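GH5 (Bacteroidetes bacterium AC2a, PDB 4YHE) probably hydrolyses beta-1,4-glucosidic linkages in cellulose, acting as a family 5 glycoside hydrolase of the endoglucanase type. Local coordinates at residues G30-T35 and P61-G66; M276-F281 and R322-S327; A298-S303 and S336-D341; E138-W143 and N190-D195. All blocks are in the same frame, centred on the assembly; numbering follows the deposited sequence.

Contact 1: G30-T35 and P61-G66; sequences GCSYET and PVTWMG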
loop_
_atom_site.group_PDB
_atom_site.type_symbol
_atom_site.label_atom_id
_atom_site.label_comp_id
_atom_site.label_asym_id
_atom_site.label_seq_id
_atom_site.Cartn_x
_atom_site.Cartn_y
_atom_site.Cartn_z
ATOM N N GLY A 30 4.954 -20.373 8.291
ATOM C CA GLY A 30 3.536 -20.491 7.976
ATOM C C GLY A 30 2.550 -19.819 8.909
ATOM O O GLY A 30 1.338 -20.050 8.814
ATOM N N CYS A 31 3.029 -18.976 9.813
ATOM C CA CYS A 31 2.124 -18.291 10.712
ATOM C C CYS A 31 2.588 -16.863 10.920
ATOM O O CYS A 31 3.782 -16.599 11.085
ATOM C CB CYS A 31 2.054 -19.017 12.064
ATOM S SG CYS A 31 0.787 -18.377 13.188
ATOM N N SER A 32 1.628 -15.963 10.912
ATOM C CA SER A 32 1.911 -14.559 11.213
ATOM C C SER A 32 1.866 -14.305 12.710
ATOM O O SER A 32 1.129 -14.981 13.454
ATOM C CB SER A 32 0.964 -13.615 10.460
ATOM O OG SER A 32 -0.380 -13.956 10.662
ATOM N N TYR A 33 2.719 -13.383 13.151
ATOM C CA TYR A 33 2.795 -12.956 14.549
ATOM C C TYR A 33 3.221 -11.480 14.538
ATOM O O TYR A 33 4.180 -11.103 13.829
ATOM C CB TYR A 33 3.831 -13.752 15.373
ATOM C CG TYR A 33 4.215 -15.165 14.902
ATOM C CD1 TYR A 33 5.163 -15.351 13.882
ATOM C CD2 TYR A 33 3.710 -16.306 15.538
ATOM C CE1 TYR A 33 5.541 -16.616 13.477
ATOM C CE2 TYR A 33 4.096 -17.584 15.148
ATOM C CZ TYR A 33 5.010 -17.735 14.098
ATOM O OH TYR A 33 5.406 -19.000 13.663
ATOM N N GLU A 34 2.542 -10.665 15.321
ATOM C CA GLU A 34 2.744 -9.226 15.264
ATOM C C GLU A 34 4.211 -8.847 15.488
ATOM O O GLU A 34 4.734 -7.958 14.818
ATOM C CB GLU A 34 1.867 -8.511 16.279
ATOM C CG GLU A 34 1.882 -7.019 16.068
ATOM C CD GLU A 34 0.934 -6.288 16.979
ATOM O OE1 GLU A 34 0.188 -6.939 17.725
ATOM O OE2 GLU A 34 0.975 -5.045 16.964
ATOM N N THR A 35 4.856 -9.494 16.472
ATOM C CA THR A 35 6.262 -9.221 16.803
ATOM C C THR A 35 7.292 -10.080 16.059
ATOM O O THR A 35 8.490 -10.021 16.371
ATOM C CB THR A 35 6.529 -9.365 18.324
ATOM O OG1 THR A 35 6.324 -10.726 18.740
ATOM C CG2 THR A 35 5.637 -8.439 19.129
ATOM N N PRO A 61 -1.403 -3.684 7.242
ATOM C CA PRO A 61 -1.395 -4.936 6.422
ATOM C C PRO A 61 -1.511 -6.122 7.377
ATOM O O PRO A 61 -0.914 -6.093 8.468
ATOM C CB PRO A 61 -0.015 -4.905 5.754
ATOM C CG PRO A 61 0.816 -3.941 6.550
ATOM C CD PRO A 61 -0.108 -3.000 7.251
ATOM N N VAL A 62 -2.258 -7.169 6.992
ATOM C CA VAL A 62 -2.428 -8.297 7.873
ATOM C C VAL A 62 -2.179 -9.557 7.069
ATOM O O VAL A 62 -2.770 -9.718 6.017
ATOM C CB VAL A 62 -3.855 -8.357 8.428
ATOM C CG1 VAL A 62 -4.007 -9.606 9.290
ATOM C CG2 VAL A 62 -4.194 -7.077 9.205
ATOM N N THR A 63 -1.327 -10.426 7.587
ATOM C CA THR A 63 -1.105 -11.744 6.958
ATOM C C THR A 63 -1.960 -12.714 7.761
ATOM O O THR A 63 -1.877 -12.717 8.996
ATOM C CB THR A 63 0.358 -12.127 7.030
ATOM O OG1 THR A 63 1.147 -11.271 6.187
ATOM C CG2 THR A 63 0.570 -13.614 6.593
ATOM N N TRP A 64 -2.794 -13.510 7.096
ATOM C CA TRP A 64 -3.797 -14.343 7.781
ATOM C C TRP A 64 -3.321 -15.801 7.967
ATOM O O TRP A 64 -3.695 -16.487 8.905
ATOM C CB TRP A 64 -5.150 -14.237 7.082
ATOM C CG TRP A 64 -5.671 -12.824 7.053
ATOM C CD1 TRP A 64 -5.384 -11.881 6.095
ATOM C CD2 TRP A 64 -6.524 -12.159 8.013
ATOM N NE1 TRP A 64 -6.006 -10.697 6.394
ATOM C CE2 TRP A 64 -6.711 -10.837 7.557
ATOM C CE3 TRP A 64 -7.145 -12.550 9.206
ATOM C CZ2 TRP A 64 -7.498 -9.913 8.240
ATOM C CZ3 TRP A 64 -7.898 -11.651 9.881
ATOM C CH2 TRP A 64 -8.062 -10.320 9.413
ATOM N N MET A 65 -2.417 -16.198 7.094
ATOM C CA MET A 65 -1.755 -17.472 7.104
ATOM C C MET A 65 -1.349 -17.889 8.521
ATOM O O MET A 65 -0.692 -17.131 9.226
ATOM C CB MET A 65 -0.524 -17.264 6.204
ATOM C CG MET A 65 0.214 -18.478 5.758
ATOM S SD MET A 65 1.546 -17.957 4.671
ATOM C CE MET A 65 2.672 -17.286 5.882
ATOM N N GLY A 66 -1.758 -19.097 8.929
ATOM C CA GLY A 66 -1.510 -19.616 10.290
ATOM C C GLY A 66 -2.723 -19.440 11.210
ATOM O O GLY A 66 -2.783 -20.072 12.259
#
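In this TIM barrel, the loop after barrel strand 57-60 meets a small antiparallel hairpin, strands 27-28 and 31-32, that lies in the loop after strand 16-20. The contact turns on Ser-32, whose side chain points at the loop. Its OG takes the crowded position between the backbone N and the carbonyl carbon (chi1 52°). From there Ser-32 OG donates a hydrogen bond of 2.6 Å to Thr-63 O. It reaches that carbonyl from above its plane. Ser-32 CB faces Thr-63 CB, 3.8 Å away. The hydroxyl of Thr-63 looks elsewhere, to Asp-25 O. A second bond runs between backbones, from Ser-32 N to Met-65 O at 3.1 Å, almost along the C=O axis. Ser-32 thus grips the loop at two carbonyls. An alanine here would lose the hydroxyl bond to Thr-63 and would probably leave the loop tied less firmly to the hairpin.

Met-65 approaches from alongside. Its CG is anti to the backbone N, and the bend at its last torsion brings CE to 3.9 Å from Gly-30 CA. Cys-31 turns its side chain away, although SG still lies near Gly-66. The CA atoms come closest here, Gly-66 CA lying 3.9 Å from Cys-31 CA. Gly-66 CA is also 3.2 Å from Gly-30 O, and a CB on Gly-66 would strike Cys-31 CA.

Contact 2: M276-F281 and R322-S327; sequences MLNRLF and RDRRIS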
loop_
_atom_site.group_PDB
_atom_site.type_symbol
_atom_site.label_atom_id
_atom_site.label_comp_id
_atom_site.label_asym_id
_atom_site.label_seq_id
_atom_site.Cartn_x
_atom_site.Cartn_y
_atom_site.Cartn_z
ATOM N N MET A 276 4.488 8.441 -14.708
ATOM C CA MET A 276 3.777 7.333 -14.122
ATOM C C MET A 276 2.522 7.842 -13.447
ATOM O O MET A 276 1.441 7.282 -13.594
ATOM C CB MET A 276 4.676 6.600 -13.138
ATOM C CG MET A 276 3.973 5.462 -12.432
ATOM S SD MET A 276 3.252 6.042 -10.880
ATOM C CE MET A 276 4.790 6.114 -9.937
ATOM N N LEU A 277 2.653 8.950 -12.740
ATOM C CA LEU A 277 1.498 9.526 -12.074
ATOM C C LEU A 277 0.472 9.993 -13.079
ATOM O O LEU A 277 -0.715 9.862 -12.841
ATOM C CB LEU A 277 1.927 10.679 -11.156
ATOM C CG LEU A 277 2.826 10.328 -9.953
ATOM C CD1 LEU A 277 3.305 11.596 -9.268
ATOM C CD2 LEU A 277 2.107 9.411 -8.969
ATOM N N ASN A 278 0.934 10.575 -14.193
ATOM C CA ASN A 278 0.032 11.025 -15.247
ATOM C C ASN A 278 -0.813 9.909 -15.818
ATOM O O ASN A 278 -2.005 10.097 -16.084
ATOM C CB ASN A 278 0.810 11.721 -16.360
ATOM C CG ASN A 278 1.197 13.147 -15.995
ATOM O OD1 ASN A 278 0.553 13.763 -15.154
ATOM N ND2 ASN A 278 2.292 13.649 -16.574
ATOM N N ARG A 279 -0.221 8.732 -15.973
ATOM C CA ARG A 279 -0.988 7.593 -16.461
ATOM C C ARG A 279 -2.127 7.190 -15.520
ATOM O O ARG A 279 -3.218 6.897 -15.954
ATOM C CB ARG A 279 -0.037 6.446 -16.818
ATOM C CG ARG A 279 0.818 6.855 -18.018
ATOM C CD ARG A 279 1.623 5.722 -18.621
ATOM N NE ARG A 279 2.732 5.313 -17.787
ATOM C CZ ARG A 279 3.925 5.909 -17.715
ATOM N NH1 ARG A 279 4.203 7.001 -18.397
ATOM N NH2 ARG A 279 4.855 5.383 -16.926
ATOM N N LEU A 280 -1.874 7.255 -14.219
ATOM C CA LEU A 280 -2.882 6.990 -13.212
ATOM C C LEU A 280 -3.950 8.090 -13.181
ATOM O O LEU A 280 -5.144 7.852 -13.030
ATOM C CB LEU A 280 -2.199 6.923 -11.853
ATOM C CG LEU A 280 -1.293 5.703 -11.617
ATOM C CD1 LEU A 280 -0.550 5.878 -10.288
ATOM C CD2 LEU A 280 -2.124 4.433 -11.630
ATOM N N PHE A 281 -3.487 9.302 -13.288
ATOM C CA PHE A 281 -4.413 10.420 -13.323
ATOM C C PHE A 281 -5.371 10.295 -14.488
ATOM O O PHE A 281 -6.575 10.326 -14.302
ATOM C CB PHE A 281 -3.678 11.722 -13.361
ATOM C CG PHE A 281 -4.606 12.908 -13.448
ATOM C CD1 PHE A 281 -5.184 13.439 -12.304
ATOM C CD2 PHE A 281 -4.935 13.445 -14.673
ATOM C CE1 PHE A 281 -6.053 14.501 -12.374
ATOM C CE2 PHE A 281 -5.812 14.519 -14.760
ATOM C CZ PHE A 281 -6.370 15.040 -13.616
ATOM N N ARG A 322 -0.533 15.080 -4.834
ATOM C CA ARG A 322 -1.579 16.021 -4.446
ATOM C C ARG A 322 -2.199 16.705 -5.674
ATOM O O ARG A 322 -3.414 16.757 -5.804
ATOM C CB ARG A 322 -0.991 17.065 -3.519
ATOM C CG ARG A 322 -1.876 18.274 -3.248
ATOM C CD ARG A 322 -3.135 17.924 -2.474
ATOM N NE ARG A 322 -4.045 19.074 -2.405
ATOM C CZ ARG A 322 -3.907 20.118 -1.592
ATOM N NH1 ARG A 322 -2.925 20.196 -0.701
ATOM N NH2 ARG A 322 -4.796 21.102 -1.658
ATOM N N ASP A 323 -1.343 17.185 -6.570
ATOM C CA ASP A 323 -1.797 17.893 -7.771
ATOM C C ASP A 323 -2.641 17.030 -8.684
ATOM O O ASP A 323 -3.451 17.548 -9.435
ATOM C CB ASP A 323 -0.610 18.491 -8.524
ATOM C CG ASP A 323 0.023 19.662 -7.784
ATOM O OD1 ASP A 323 -0.617 20.193 -6.861
ATOM O OD2 ASP A 323 1.173 20.021 -8.080
ATOM N N ARG A 324 -2.457 15.705 -8.598
ATOM C CA ARG A 324 -3.260 14.729 -9.313
ATOM C C ARG A 324 -4.356 14.085 -8.464
ATOM O O ARG A 324 -5.003 13.144 -8.897
ATOM C CB ARG A 324 -2.307 13.666 -9.903
ATOM C CG ARG A 324 -1.556 14.196 -11.105
ATOM C CD ARG A 324 -0.213 13.556 -11.405
ATOM N NE ARG A 324 0.461 14.348 -12.431
ATOM C CZ ARG A 324 1.078 15.507 -12.212
ATOM N NH1 ARG A 324 1.200 16.001 -10.975
ATOM N NH2 ARG A 324 1.611 16.168 -13.231
ATOM N N ARG A 325 -4.603 14.623 -7.263
ATOM C CA ARG A 325 -5.661 14.117 -6.369
ATOM C C ARG A 325 -5.461 12.669 -5.905
ATOM O O ARG A 325 -6.419 11.938 -5.658
ATOM C CB ARG A 325 -7.042 14.311 -7.025
ATOM C CG ARG A 325 -7.231 15.779 -7.401
ATOM C CD ARG A 325 -8.597 16.112 -7.951
ATOM N NE ARG A 325 -8.534 17.513 -8.353
ATOM C CZ ARG A 325 -9.551 18.369 -8.371
ATOM N NH1 ARG A 325 -10.780 17.986 -8.034
ATOM N NH2 ARG A 325 -9.320 19.626 -8.745
ATOM N N ILE A 326 -4.202 12.308 -5.787
ATOM C CA ILE A 326 -3.772 10.974 -5.360
ATOM C C ILE A 326 -3.221 11.055 -3.925
ATOM O O ILE A 326 -2.388 11.895 -3.607
ATOM C CB ILE A 326 -2.715 10.452 -6.315
ATOM C CG1 ILE A 326 -3.344 10.219 -7.697
ATOM C CG2 ILE A 326 -2.134 9.116 -5.816
ATOM C CD1 ILE A 326 -2.304 9.892 -8.752
ATOM N N SER A 327 -3.728 10.167 -3.084
ATOM C CA SER A 327 -3.226 9.962 -1.734
ATOM C C SER A 327 -2.175 8.848 -1.708
ATOM O O SER A 327 -2.074 8.021 -2.658
ATOM C CB SER A 327 -4.388 9.592 -0.820
ATOM O OG SER A 327 -5.111 8.456 -1.284
#
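Arg-324 is the centre of this contact. Its chain runs extended from CG to NE across the side of helix 270-285. Arg-324 NE donates to Asn-278 OD1 at 2.8 Å, with a nearly straight N-H...O angle of 166°. The oxygen lies in the guanidinium plane, but NE sits above the plane of the amide. A weak second bond comes from Arg-324 NH2 to the same OD1. The amide and guanidinium planes are 40° apart. Beneath the polar end, Arg-324 CD rests on Leu-277 CB at 3.6 Å. Phe-281 closes the other flank. Its CG is anti to the backbone N, and its ring edge meets Arg-324 O in plane, with CD1 3.4 Å from that oxygen. Phe-281 CD1 also touches Arg-324 CB, 3.8 Å away. A leucine in place of Arg-324 would remove both bonds to Asn-278 OD1 and would probably loosen the hold of this turn on helix 270-285.

Deeper in, Ile-326 CD1 packs against Leu-280 CB at 4.3 Å and lies near Leu-277 CD2. Phe-293 of strand 291-296 touches all three residues from the barrel side. Further out, Arg-324 NH1 bonds to Ala-320 O, in the last turn of helix 304-323. Arg-325, with positive phi, is the C-prime residue of a Schellman motif that ends this helix. Helix 270-285 thus packs against the turn that leads from helix 304-323 into strand 327-332, an alpha-to-beta connection of the TIM barrel, with strand 291-296 beneath.

Contact 3: A298-S303 and S336-D341; sequences AVRRAS and SKAGND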
loop_
_atom_site.group_PDB
_atom_site.type_symbol
_atom_site.label_atom_id
_atom_site.label_comp_id
_atom_site.label_asym_id
_atom_site.label_seq_id
_atom_site.Cartn_x
_atom_site.Cartn_y
_atom_site.Cartn_z
ATOM N N ALA A 298 11.197 5.645 0.155
ATOM C CA ALA A 298 12.611 5.565 -0.159
ATOM C C ALA A 298 13.340 5.401 1.161
ATOM O O ALA A 298 13.033 6.100 2.171
ATOM C CB ALA A 298 13.095 6.829 -0.865
ATOM N N VAL A 299 14.363 4.558 1.149
ATOM C CA VAL A 299 15.134 4.315 2.347
ATOM C C VAL A 299 15.958 5.502 2.838
ATOM O O VAL A 299 16.285 6.436 2.097
ATOM C CB VAL A 299 16.035 3.075 2.234
ATOM C CG1 VAL A 299 15.169 1.846 1.954
ATOM C CG2 VAL A 299 17.154 3.254 1.207
ATOM N N ARG A 300 16.279 5.445 4.119
ATOM C CA ARG A 300 17.089 6.438 4.788
ATOM C C ARG A 300 18.544 6.333 4.327
ATOM O O ARG A 300 19.021 5.259 3.933
ATOM C CB ARG A 300 17.013 6.221 6.310
ATOM C CG ARG A 300 17.651 7.334 7.151
ATOM C CD ARG A 300 17.506 7.089 8.640
ATOM N NE ARG A 300 18.330 5.990 9.138
ATOM C CZ ARG A 300 19.623 6.109 9.453
ATOM N NH1 ARG A 300 20.275 7.256 9.265
ATOM N NH2 ARG A 300 20.263 5.074 9.943
ATOM N N ARG A 301 19.257 7.445 4.428
ATOM C CA ARG A 301 20.675 7.484 4.069
ATOM C C ARG A 301 21.572 7.839 5.244
ATOM O O ARG A 301 21.188 8.653 6.099
ATOM C CB ARG A 301 20.890 8.519 2.961
ATOM C CG ARG A 301 19.871 8.445 1.852
ATOM C CD ARG A 301 19.966 7.170 1.027
ATOM N NE ARG A 301 18.642 6.788 0.534
ATOM C CZ ARG A 301 18.369 6.247 -0.654
ATOM N NH1 ARG A 301 19.319 5.997 -1.546
ATOM N NH2 ARG A 301 17.116 5.956 -0.955
ATOM N N ALA A 302 22.797 7.317 5.241
ATOM C CA ALA A 302 23.760 7.636 6.331
ATOM C C ALA A 302 24.325 9.072 6.294
ATOM O O ALA A 302 24.427 9.753 7.320
ATOM C CB ALA A 302 24.875 6.596 6.367
ATOM N N SER A 303 24.622 9.555 5.099
ATOM C CA SER A 303 25.174 10.895 4.901
ATOM C C SER A 303 24.089 11.955 4.913
ATOM O O SER A 303 23.015 11.765 4.358
ATOM C CB SER A 303 25.985 10.911 3.581
ATOM O OG SER A 303 25.555 11.902 2.657
ATOM N N SER A 336 15.517 0.983 11.660
ATOM C CA SER A 336 16.204 2.271 11.809
ATOM C C SER A 336 17.493 2.404 10.981
ATOM O O SER A 336 18.069 3.455 10.927
ATOM C CB SER A 336 16.523 2.542 13.286
ATOM O OG SER A 336 17.445 1.579 13.738
ATOM N N LYS A 337 17.910 1.355 10.292
ATOM C CA LYS A 337 19.132 1.407 9.501
ATOM C C LYS A 337 19.101 2.357 8.292
ATOM O O LYS A 337 18.039 2.795 7.837
ATOM C CB LYS A 337 19.504 -0.007 9.015
ATOM C CG LYS A 337 18.717 -0.476 7.813
ATOM C CD LYS A 337 18.906 -1.966 7.578
ATOM C CE LYS A 337 20.271 -2.324 7.016
ATOM N NZ LYS A 337 20.556 -1.705 5.691
ATOM N N ALA A 338 20.291 2.652 7.780
ATOM C CA ALA A 338 20.464 3.380 6.541
ATOM C C ALA A 338 20.551 2.332 5.450
ATOM O O ALA A 338 20.923 1.207 5.715
ATOM C CB ALA A 338 21.740 4.215 6.566
ATOM N N GLY A 339 20.222 2.712 4.227
ATOM C CA GLY A 339 20.316 1.789 3.092
ATOM C C GLY A 339 19.157 0.825 3.011
ATOM O O GLY A 339 18.095 1.037 3.571
ATOM N N ASN A 340 19.404 -0.282 2.327
ATOM C CA ASN A 340 18.432 -1.317 2.078
ATOM C C ASN A 340 17.609 -1.678 3.321
ATOM O O ASN A 340 18.173 -1.941 4.381
ATOM C CB ASN A 340 19.205 -2.561 1.588
ATOM C CG ASN A 340 18.322 -3.583 0.973
ATOM O OD1 ASN A 340 17.956 -3.473 -0.198
ATOM N ND2 ASN A 340 17.991 -4.615 1.736
ATOM N N ASP A 341 16.290 -1.645 3.165
ATOM C CA ASP A 341 15.260 -1.867 4.211
ATOM C C ASP A 341 15.143 -0.840 5.322
ATOM O O ASP A 341 14.385 -1.030 6.265
ATOM C CB ASP A 341 15.311 -3.273 4.784
ATOM C CG ASP A 341 14.379 -4.188 4.057
ATOM O OD1 ASP A 341 13.135 -3.900 3.988
ATOM O OD2 ASP A 341 14.910 -5.148 3.480
HETATM O O HOH W 1 15.724 3.955 8.745
#
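Two loops of the TIM barrel meet here, one after strand 291-296 and one after strand 327-332. Both lie on the face formed by the C-terminal ends of the strands, where family 5 enzymes have their active site. The tight part is made by backbone and small side chains. Gly-339 N donates to Arg-300 O at 2.8 Å, with an angle of 169° and in the carbonyl plane. Val-299 presses its branch point against the carbonyl of Gly-339, with CB 3.2 Å from Gly-339 O. Both of its methyls lie close to the same oxygen. Ala-338 CB fits against Ala-302, 3.9 Å from Ala-302 CB.

The outer part is looser and polar. Arg-300 starts out with CG anti to the backbone N, then bends at chi3 (71°), which folds its guanidinium back over the second loop. Arg-300 NH2 donates to Ser-336 O at 2.9 Å, and NE adds a weak bond to that oxygen. Ala-338 CB lies over one guanidinium face, offset toward the rim. Ser-336 and Lys-337 are exposed on this side. Lys-337 turns away from the first loop, and its NZ bonds to Ala-338 O and Asn-340 O, bracing the curve of its own loop. A water completes the outer edge: it lies 2.7 Å from Lys-337 O and accepts a weak bond from Arg-300 NE at 3.3 Å.

Contact 4: E138-W143 and N190-D195; sequences ELTMIW and NQVCVD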
loop_
_atom_site.group_PDB
_atom_site.type_symbol
_atom_site.label_atom_id
_atom_site.label_comp_id
_atom_site.label_asym_id
_atom_site.label_seq_id
_atom_site.Cartn_x
_atom_site.Cartn_y
_atom_site.Cartn_z
ATOM N N GLU A 138 -11.730 -19.822 -0.512
ATOM C CA GLU A 138 -11.008 -19.348 0.694
ATOM C C GLU A 138 -11.097 -17.818 0.804
ATOM O O GLU A 138 -11.433 -17.283 1.872
ATOM C CB GLU A 138 -9.566 -19.876 0.729
ATOM C CG GLU A 138 -8.800 -19.524 2.000
ATOM C CD GLU A 138 -7.562 -20.374 2.282
ATOM O OE1 GLU A 138 -7.223 -21.342 1.525
ATOM O OE2 GLU A 138 -6.919 -20.081 3.325
ATOM N N LEU A 139 -10.886 -17.127 -0.320
ATOM C CA LEU A 139 -11.003 -15.662 -0.371
ATOM C C LEU A 139 -12.385 -15.199 0.041
ATOM O O LEU A 139 -12.537 -14.253 0.816
ATOM C CB LEU A 139 -10.652 -15.121 -1.786
ATOM C CG LEU A 139 -9.163 -14.992 -2.161
ATOM C CD1 LEU A 139 -9.020 -14.673 -3.635
ATOM C CD2 LEU A 139 -8.454 -13.919 -1.326
ATOM N N THR A 140 -13.404 -15.867 -0.483
ATOM C CA THR A 140 -14.768 -15.565 -0.117
ATOM C C THR A 140 -15.022 -15.770 1.391
ATOM O O THR A 140 -15.564 -14.886 2.065
ATOM C CB THR A 140 -15.767 -16.395 -0.964
ATOM O OG1 THR A 140 -15.557 -16.118 -2.367
ATOM C CG2 THR A 140 -17.177 -16.071 -0.589
ATOM N N MET A 141 -14.631 -16.923 1.927
ATOM C CA MET A 141 -14.849 -17.179 3.362
ATOM C C MET A 141 -14.106 -16.183 4.266
ATOM O O MET A 141 -14.629 -15.739 5.309
ATOM C CB MET A 141 -14.426 -18.616 3.690
ATOM C CG MET A 141 -15.312 -19.677 3.031
ATOM S SD MET A 141 -17.064 -19.539 3.491
ATOM C CE MET A 141 -17.818 -18.457 2.294
ATOM N N ILE A 142 -12.895 -15.807 3.852
ATOM C CA ILE A 142 -12.111 -14.888 4.628
ATOM C C ILE A 142 -12.722 -13.502 4.620
ATOM O O ILE A 142 -12.970 -12.915 5.693
ATOM C CB ILE A 142 -10.629 -14.860 4.181
ATOM C CG1 ILE A 142 -9.965 -16.180 4.558
ATOM C CG2 ILE A 142 -9.907 -13.684 4.842
ATOM C CD1 ILE A 142 -8.536 -16.286 4.094
ATOM N N TRP A 143 -12.999 -12.970 3.439
ATOM C CA TRP A 143 -13.585 -11.646 3.359
ATOM C C TRP A 143 -14.999 -11.564 3.971
ATOM O O TRP A 143 -15.387 -10.533 4.521
ATOM C CB TRP A 143 -13.531 -11.094 1.916
ATOM C CG TRP A 143 -12.220 -10.406 1.647
ATOM C CD1 TRP A 143 -11.269 -10.757 0.725
ATOM C CD2 TRP A 143 -11.710 -9.260 2.327
ATOM N NE1 TRP A 143 -10.239 -9.887 0.757
ATOM C CE2 TRP A 143 -10.447 -8.974 1.757
ATOM C CE3 TRP A 143 -12.177 -8.464 3.379
ATOM C CZ2 TRP A 143 -9.637 -7.932 2.207
ATOM C CZ3 TRP A 143 -11.389 -7.388 3.805
ATOM C CH2 TRP A 143 -10.121 -7.134 3.218
ATOM N N ASN A 190 -10.128 -10.300 -7.653
ATOM C CA ASN A 190 -10.668 -9.035 -7.135
ATOM C C ASN A 190 -12.195 -9.032 -7.182
ATOM O O ASN A 190 -12.843 -8.525 -6.254
ATOM C CB ASN A 190 -10.131 -7.801 -7.860
ATOM C CG ASN A 190 -8.732 -7.376 -7.395
ATOM O OD1 ASN A 190 -8.319 -7.596 -6.247
ATOM N ND2 ASN A 190 -7.987 -6.769 -8.314
ATOM N N GLN A 191 -12.783 -9.599 -8.244
ATOM C CA GLN A 191 -14.252 -9.671 -8.328
ATOM C C GLN A 191 -14.830 -10.483 -7.164
ATOM O O GLN A 191 -15.781 -10.057 -6.505
ATOM C CB GLN A 191 -14.692 -10.280 -9.660
ATOM C CG GLN A 191 -16.194 -10.279 -9.909
ATOM C CD GLN A 191 -16.751 -8.891 -10.028
ATOM O OE1 GLN A 191 -16.449 -8.178 -10.977
ATOM N NE2 GLN A 191 -17.564 -8.491 -9.069
ATOM N N VAL A 192 -14.243 -11.645 -6.929
ATOM C CA VAL A 192 -14.645 -12.529 -5.836
ATOM C C VAL A 192 -14.528 -11.844 -4.454
ATOM O O VAL A 192 -15.430 -11.959 -3.630
ATOM C CB VAL A 192 -13.842 -13.839 -5.931
ATOM C CG1 VAL A 192 -13.783 -14.593 -4.616
ATOM C CG2 VAL A 192 -14.454 -14.718 -7.032
ATOM N N CYS A 193 -13.458 -11.076 -4.234
ATOM C CA CYS A 193 -13.294 -10.356 -2.974
ATOM C C CYS A 193 -14.372 -9.295 -2.805
ATOM O O CYS A 193 -14.980 -9.214 -1.742
ATOM C CB CYS A 193 -11.879 -9.753 -2.838
ATOM S SG CYS A 193 -10.599 -11.026 -2.740
ATOM N N VAL A 194 -14.604 -8.493 -3.848
ATOM C CA VAL A 194 -15.647 -7.474 -3.817
ATOM C C VAL A 194 -17.036 -8.131 -3.547
ATOM O O VAL A 194 -17.785 -7.667 -2.694
ATOM C CB VAL A 194 -15.671 -6.652 -5.134
ATOM C CG1 VAL A 194 -16.892 -5.743 -5.196
ATOM C CG2 VAL A 194 -14.397 -5.823 -5.269
ATOM N N ASP A 195 -17.342 -9.215 -4.243
ATOM C CA ASP A 195 -18.606 -9.918 -4.054
ATOM C C ASP A 195 -18.775 -10.280 -2.558
ATOM O O ASP A 195 -19.786 -9.946 -1.932
ATOM C CB ASP A 195 -18.652 -11.196 -4.904
ATOM C CG ASP A 195 -18.784 -10.922 -6.423
ATOM O OD1 ASP A 195 -19.036 -9.768 -6.865
ATOM O OD2 ASP A 195 -18.607 -11.897 -7.166
HETATM O O HOH W 2 -17.193 -14.022 -3.402
#
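Helical segments 138-143 and 190-195 run in roughly the same direction, crossing at -31°, with axes 8.6 Å apart at the closest approach. No direct hydrogen bond joins the two segments. Cys-193 fills the buried side. Its SG is anti to the carbonyl carbon and reaches between Leu-139 and Trp-143. Leu-139 CD2 lies 3.9 Å from Cys-193 SG. On the other flank, Trp-143 offers the five-membered part of its indole, with CD1 3.5 Å from Cys-193 SG. The sulfur approaches that ring obliquely, 65° off the normal, in a sulfur-aromatic contact. Nearer the surface, Val-192 CG1, anti to its backbone N, points at Thr-140 and stands 3.2 Å from Thr-140 OG1. The two side chains cross at about a right angle. A water bridges the helices beside this pair. It donates to Thr-140 OG1 at 2.9 Å and to Val-192 O at 2.7 Å. Thr-140 OG1 also bonds to Lys-136 O, so its hydroxyl has one partner in its own helix and reaches the other segment through the water.

The two helices follow barrel strands 97-101 and 157-160 and belong to the outer layer of the TIM barrel. Inward, Trp-143 meets the ring of Phe-159 on strand 157-160, and its NE1 bonds to Thr-161 O just past that strand. Asn-190 OD1 bonds to Thr-161 OG1, so both helices are tied to the same strand end.

All four contacts belong to one eight-stranded TIM barrel. Along the chain, contact 1 closes first and contact 4 follows. Contacts 2 and 3 come last, and their segments alternate. Contact 2 holds the C-terminal end of helix 304-323, while contact 3 includes the N-cap Ser-303 of that helix; their centres are about 26 Å apart. Contacts 1 and 3 join loops that follow barrel strands. Contact 4 pairs two outer helices; contact 2 sets an outer helix against the end of the next. Contacts 3 and 4 lie on opposite sides of the chain's centre, about 37 Å apart between centres. Contacts 1 and 4 come nearest, about 5 Å between nearest atoms. The set therefore joins consecutive beta-alpha units at several points round the barrel.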